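Local structure of Exo-poly-alpha-D-galacturonosidase (Thermotoga maritima, 3JUR) at residues S130-W143 / V203-C215. The protein probably hydrolyses polygalacturonic acid, the backbone of pectin, as a hyperthermoactive exopolygalacturonase of glycosyl hydrolase family 28. Numbering follows the deposited sequence.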
loop_
_atom_site.group_PDB
_atom_site.type_symbol
_atom_site.label_atom_id
_atom_site.label_comp_id
_atom_site.label_asym_id
_atom_site.label_seq_id
_atom_site.Cartn_x
_atom_site.Cartn_y
_atom_site.Cartn_z
ATOM N N SER D 130 -25.516 32.853 24.814
ATOM C CA SER D 130 -24.146 32.793 24.322
ATOM C C SER D 130 -23.129 33.286 25.354
ATOM O O SER D 130 -22.003 33.646 25.000
ATOM C CB SER D 130 -24.022 33.608 23.038
ATOM O OG SER D 130 -24.286 34.973 23.321
ATOM N N GLY D 131 -23.519 33.275 26.624
ATOM C CA GLY D 131 -22.661 33.760 27.696
ATOM C C GLY D 131 -21.770 32.683 28.279
ATOM O O GLY D 131 -21.618 31.613 27.695
ATOM N N VAL D 132 -21.196 32.963 29.449
ATOM C CA VAL D 132 -20.174 32.102 30.043
ATOM C C VAL D 132 -20.574 31.611 31.435
ATOM O O VAL D 132 -21.115 32.372 32.250
ATOM C CB VAL D 132 -18.805 32.848 30.109
ATOM C CG1 VAL D 132 -17.714 31.977 30.739
ATOM C CG2 VAL D 132 -18.385 33.325 28.718
ATOM N N LEU D 133 -20.314 30.334 31.694
ATOM C CA LEU D 133 -20.366 29.793 33.049
ATOM C C LEU D 133 -18.929 29.571 33.513
ATOM O O LEU D 133 -18.175 28.795 32.915
ATOM C CB LEU D 133 -21.179 28.494 33.104
ATOM C CG LEU D 133 -22.591 28.478 32.496
ATOM C CD1 LEU D 133 -23.210 27.101 32.655
ATOM C CD2 LEU D 133 -23.518 29.548 33.086
ATOM N N ASP D 134 -18.547 30.283 34.567
ATOM C CA ASP D 134 -17.166 30.280 35.054
ATOM C C ASP D 134 -17.116 29.717 36.478
ATOM O O ASP D 134 -17.502 30.390 37.438
ATOM C CB ASP D 134 -16.598 31.703 34.980
ATOM C CG ASP D 134 -15.176 31.817 35.513
ATOM O OD1 ASP D 134 -14.555 30.800 35.913
ATOM O OD2 ASP D 134 -14.676 32.956 35.524
ATOM N N GLY D 135 -16.648 28.477 36.597
ATOM C CA GLY D 135 -16.611 27.767 37.874
ATOM C C GLY D 135 -15.542 28.222 38.850
ATOM O O GLY D 135 -15.538 27.790 40.008
ATOM N N SER D 136 -14.637 29.077 38.373
ATOM C CA SER D 136 -13.547 29.661 39.164
ATOM C C SER D 136 -12.544 28.665 39.762
ATOM O O SER D 136 -11.820 29.006 40.705
ATOM C CB SER D 136 -14.088 30.591 40.261
ATOM O OG SER D 136 -14.836 31.656 39.704
ATOM N N ALA D 137 -12.492 27.453 39.220
ATOM C CA ALA D 137 -11.491 26.481 39.651
ATOM C C ALA D 137 -10.125 26.809 39.047
ATOM O O ALA D 137 -10.025 27.237 37.895
ATOM C CB ALA D 137 -11.911 25.072 39.283
ATOM N N ASP D 138 -9.084 26.608 39.841
ATOM C CA ASP D 138 -7.706 26.807 39.410
ATOM C C ASP D 138 -6.801 26.064 40.398
ATOM O O ASP D 138 -7.290 25.253 41.185
ATOM C CB ASP D 138 -7.359 28.307 39.316
ATOM C CG ASP D 138 -7.635 29.066 40.607
ATOM O OD1 ASP D 138 -7.733 28.433 41.678
ATOM O OD2 ASP D 138 -7.754 30.308 40.553
ATOM N N ASN D 139 -5.499 26.341 40.364
ATOM C CA ASN D 139 -4.543 25.683 41.257
ATOM C C ASN D 139 -4.693 26.058 42.732
ATOM O O ASN D 139 -4.060 25.450 43.597
ATOM C CB ASN D 139 -3.108 25.945 40.793
ATOM C CG ASN D 139 -2.785 25.259 39.476
ATOM O OD1 ASN D 139 -3.585 24.487 38.937
ATOM N ND2 ASN D 139 -1.604 25.544 38.947
ATOM N N GLU D 140 -5.528 27.057 43.015
ATOM C CA GLU D 140 -5.787 27.484 44.392
ATOM C C GLU D 140 -7.200 27.103 44.846
ATOM O O GLU D 140 -7.509 27.174 46.037
ATOM C CB GLU D 140 -5.587 28.998 44.546
ATOM C CG GLU D 140 -4.691 29.647 43.484
ATOM C CD GLU D 140 -3.212 29.471 43.747
ATOM O OE1 GLU D 140 -2.741 29.885 44.825
ATOM O OE2 GLU D 140 -2.516 28.938 42.855
ATOM N N HIS D 141 -8.051 26.700 43.900
ATOM C CA HIS D 141 -9.465 26.433 44.188
ATOM C C HIS D 141 -9.985 25.136 43.566
ATOM O O HIS D 141 -9.882 24.927 42.346
ATOM C CB HIS D 141 -10.330 27.632 43.778
ATOM C CG HIS D 141 -9.891 28.926 44.393
ATOM N ND1 HIS D 141 -8.984 29.770 43.785
ATOM C CD2 HIS D 141 -10.214 29.510 45.573
ATOM C CE1 HIS D 141 -8.779 30.824 44.556
ATOM N NE2 HIS D 141 -9.514 30.692 45.646
ATOM N N TRP D 142 -10.538 24.271 44.419
ATOM C CA TRP D 142 -11.045 22.938 44.039
ATOM C C TRP D 142 -9.984 21.924 43.574
ATOM O O TRP D 142 -9.947 20.799 44.077
ATOM C CB TRP D 142 -12.160 23.026 42.982
ATOM C CG TRP D 142 -13.373 23.829 43.383
ATOM C CD1 TRP D 142 -13.783 25.008 42.835
ATOM C CD2 TRP D 142 -14.335 23.500 44.396
ATOM N NE1 TRP D 142 -14.937 25.439 43.441
ATOM C CE2 TRP D 142 -15.299 24.533 44.404
ATOM C CE3 TRP D 142 -14.472 22.439 45.303
ATOM C CZ2 TRP D 142 -16.392 24.537 45.281
ATOM C CZ3 TRP D 142 -15.559 22.443 46.176
ATOM C CH2 TRP D 142 -16.504 23.488 46.155
ATOM N N TRP D 143 -9.145 22.310 42.608
ATOM C CA TRP D 143 -8.204 21.366 41.976
ATOM C C TRP D 143 -7.175 20.726 42.921
ATOM O O TRP D 143 -6.849 19.547 42.748
ATOM C CB TRP D 143 -7.489 21.984 40.757
ATOM C CG TRP D 143 -8.376 22.294 39.572
ATOM C CD1 TRP D 143 -9.666 21.897 39.382
ATOM C CD2 TRP D 143 -8.011 23.041 38.403
ATOM N NE1 TRP D 143 -10.138 22.365 38.177
ATOM C CE2 TRP D 143 -9.142 23.070 37.555
ATOM C CE3 TRP D 143 -6.835 23.687 37.988
ATOM C CZ2 TRP D 143 -9.136 23.724 36.315
ATOM C CZ3 TRP D 143 -6.830 24.344 36.759
ATOM C CH2 TRP D 143 -7.977 24.352 35.933
ATOM N N VAL D 203 -29.258 22.104 27.030
ATOM C CA VAL D 203 -28.142 23.004 27.298
ATOM C C VAL D 203 -27.587 23.446 25.950
ATOM O O VAL D 203 -27.157 22.606 25.142
ATOM C CB VAL D 203 -27.005 22.331 28.122
ATOM C CG1 VAL D 203 -25.818 23.300 28.319
ATOM C CG2 VAL D 203 -27.517 21.822 29.464
ATOM N N GLU D 204 -27.596 24.752 25.702
ATOM C CA GLU D 204 -27.154 25.264 24.407
ATOM C C GLU D 204 -26.442 26.605 24.495
ATOM O O GLU D 204 -26.685 27.390 25.410
ATOM C CB GLU D 204 -28.326 25.343 23.412
ATOM C CG GLU D 204 -29.437 26.327 23.789
ATOM C CD GLU D 204 -30.426 26.577 22.651
ATOM O OE1 GLU D 204 -31.226 27.533 22.749
ATOM O OE2 GLU D 204 -30.400 25.831 21.649
ATOM N N GLY D 205 -25.546 26.847 23.542
ATOM C CA GLY D 205 -24.964 28.171 23.344
ATOM C C GLY D 205 -23.798 28.539 24.247
ATOM O O GLY D 205 -22.822 29.125 23.787
ATOM N N VAL D 206 -23.901 28.202 25.530
ATOM C CA VAL D 206 -22.961 28.695 26.546
ATOM C C VAL D 206 -21.536 28.150 26.429
ATOM O O VAL D 206 -21.311 27.059 25.901
ATOM C CB VAL D 206 -23.493 28.448 27.983
ATOM C CG1 VAL D 206 -24.782 29.228 28.218
ATOM C CG2 VAL D 206 -23.694 26.953 28.247
ATOM N N LYS D 207 -20.580 28.937 26.911
ATOM C CA LYS D 207 -19.210 28.488 27.103
ATOM C C LYS D 207 -19.004 28.127 28.576
ATOM O O LYS D 207 -19.508 28.820 29.468
ATOM C CB LYS D 207 -18.218 29.581 26.688
ATOM C CG LYS D 207 -16.767 29.120 26.682
ATOM C CD LYS D 207 -15.813 30.247 26.349
ATOM C CE LYS D 207 -14.405 29.712 26.213
ATOM N NZ LYS D 207 -13.432 30.782 25.866
ATOM N N ILE D 208 -18.268 27.046 28.825
ATOM C CA ILE D 208 -17.968 26.592 30.191
ATOM C C ILE D 208 -16.462 26.515 30.433
ATOM O O ILE D 208 -15.752 25.799 29.721
ATOM C CB ILE D 208 -18.615 25.218 30.497
ATOM C CG1 ILE D 208 -20.146 25.314 30.414
ATOM C CG2 ILE D 208 -18.182 24.704 31.881
ATOM C CD1 ILE D 208 -20.837 23.978 30.367
ATOM N N ILE D 209 -16.002 27.253 31.448
ATOM C CA ILE D 209 -14.582 27.373 31.821
ATOM C C ILE D 209 -14.339 27.119 33.322
ATOM O O ILE D 209 -15.269 27.219 34.145
ATOM C CB ILE D 209 -13.989 28.773 31.445
ATOM C CG1 ILE D 209 -14.701 29.910 32.197
ATOM C CG2 ILE D 209 -14.054 29.013 29.938
ATOM C CD1 ILE D 209 -14.141 31.300 31.899
ATOM N N ASN D 210 -13.087 26.797 33.664
ATOM C CA ASN D 210 -12.639 26.668 35.052
ATOM C C ASN D 210 -13.558 25.763 35.879
ATOM O O ASN D 210 -14.057 26.162 36.941
ATOM C CB ASN D 210 -12.511 28.049 35.736
ATOM C CG ASN D 210 -11.709 29.060 34.921
ATOM O OD1 ASN D 210 -10.603 28.783 34.458
ATOM N ND2 ASN D 210 -12.257 30.257 34.776
ATOM N N SER D 211 -13.781 24.550 35.385
ATOM C CA SER D 211 -14.657 23.590 36.050
ATOM C C SER D 211 -13.942 22.906 37.217
ATOM O O SER D 211 -12.764 22.538 37.090
ATOM C CB SER D 211 -15.151 22.549 35.054
ATOM O OG SER D 211 -15.941 21.556 35.688
ATOM N N PRO D 212 -14.647 22.744 38.358
ATOM C CA PRO D 212 -14.082 22.026 39.505
ATOM C C PRO D 212 -13.685 20.600 39.132
ATOM O O PRO D 212 -12.597 20.141 39.500
ATOM C CB PRO D 212 -15.234 22.021 40.515
ATOM C CG PRO D 212 -16.000 23.262 40.193
ATOM C CD PRO D 212 -15.945 23.357 38.684
ATOM N N MET D 213 -14.563 19.936 38.381
ATOM C CA MET D 213 -14.397 18.550 37.964
ATOM C C MET D 213 -15.199 18.339 36.660
ATOM O O MET D 213 -14.949 19.043 35.677
ATOM C CB MET D 213 -14.822 17.608 39.098
ATOM C CG MET D 213 -14.316 16.182 38.946
ATOM S SD MET D 213 -14.507 15.249 40.470
ATOM C CE MET D 213 -14.270 13.577 39.866
ATOM N N TRP D 214 -16.163 17.414 36.639
ATOM C CA TRP D 214 -16.925 17.137 35.403
ATOM C C TRP D 214 -17.810 18.328 35.037
ATOM O O TRP D 214 -18.440 18.937 35.915
ATOM C CB TRP D 214 -17.778 15.869 35.515
ATOM C CG TRP D 214 -17.031 14.596 35.855
ATOM C CD1 TRP D 214 -15.681 14.438 35.993
ATOM C CD2 TRP D 214 -17.608 13.300 36.060
ATOM N NE1 TRP D 214 -15.381 13.127 36.284
ATOM C CE2 TRP D 214 -16.547 12.406 36.332
ATOM C CE3 TRP D 214 -18.924 12.805 36.050
ATOM C CZ2 TRP D 214 -16.760 11.043 36.589
ATOM C CZ3 TRP D 214 -19.136 11.452 36.297
ATOM C CH2 TRP D 214 -18.060 10.587 36.569
ATOM N N CYS D 215 -17.855 18.662 33.748
ATOM C CA CYS D 215 -18.475 19.915 33.311
ATOM C C CYS D 215 -19.985 19.801 33.165
ATOM O O CYS D 215 -20.723 20.538 33.820
ATOM C CB CYS D 215 -17.822 20.461 32.038
ATOM S SG CYS D 215 -16.077 20.934 32.243
HETATM O O HOH W 1 -20.437 31.326 24.314
HETATM O O HOH W 2 -8.657 27.642 35.798
#
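D134 and N210 meet at the C-terminal end of the paired strands 132-134 and 207-209, parallel neighbours on successive coils of the beta-helix. The ladder runs from K207 N to G131 O, through L133, and ends with G135 N on I209 O. D134 can be followed outward. D134 CB lies 3.8 Å from I209 CG1. CG is anti to the backbone N (chi1 178°) and packs against I209 CD1, which also touches V132 CG1. D134 OD1 takes a nearly straight bond of 2.6 Å from N210 ND2. S136 N reaches D134 OD1 at 3.0 Å, closing an Asx turn, from the opposite face of the carboxylate. OD2 forms a salt bridge with K89 on the preceding coil. With an alanine here, N210 ND2 would probably lose its acceptor, K89 its carboxylate and the turn through S136 its brace. Past the turn, A137 N hydrogen-bonds N210 O. P212 CG sits over the five-membered ring of W142, a CH-pi contact. W143 NE1, at the ring edge, gives S211 O a bond of 2.8 Å. A buried carboxylate held by an amide, a backbone N-H and a lysine is likely to stay ionised, and it ties three coils together where the strands give way to loops.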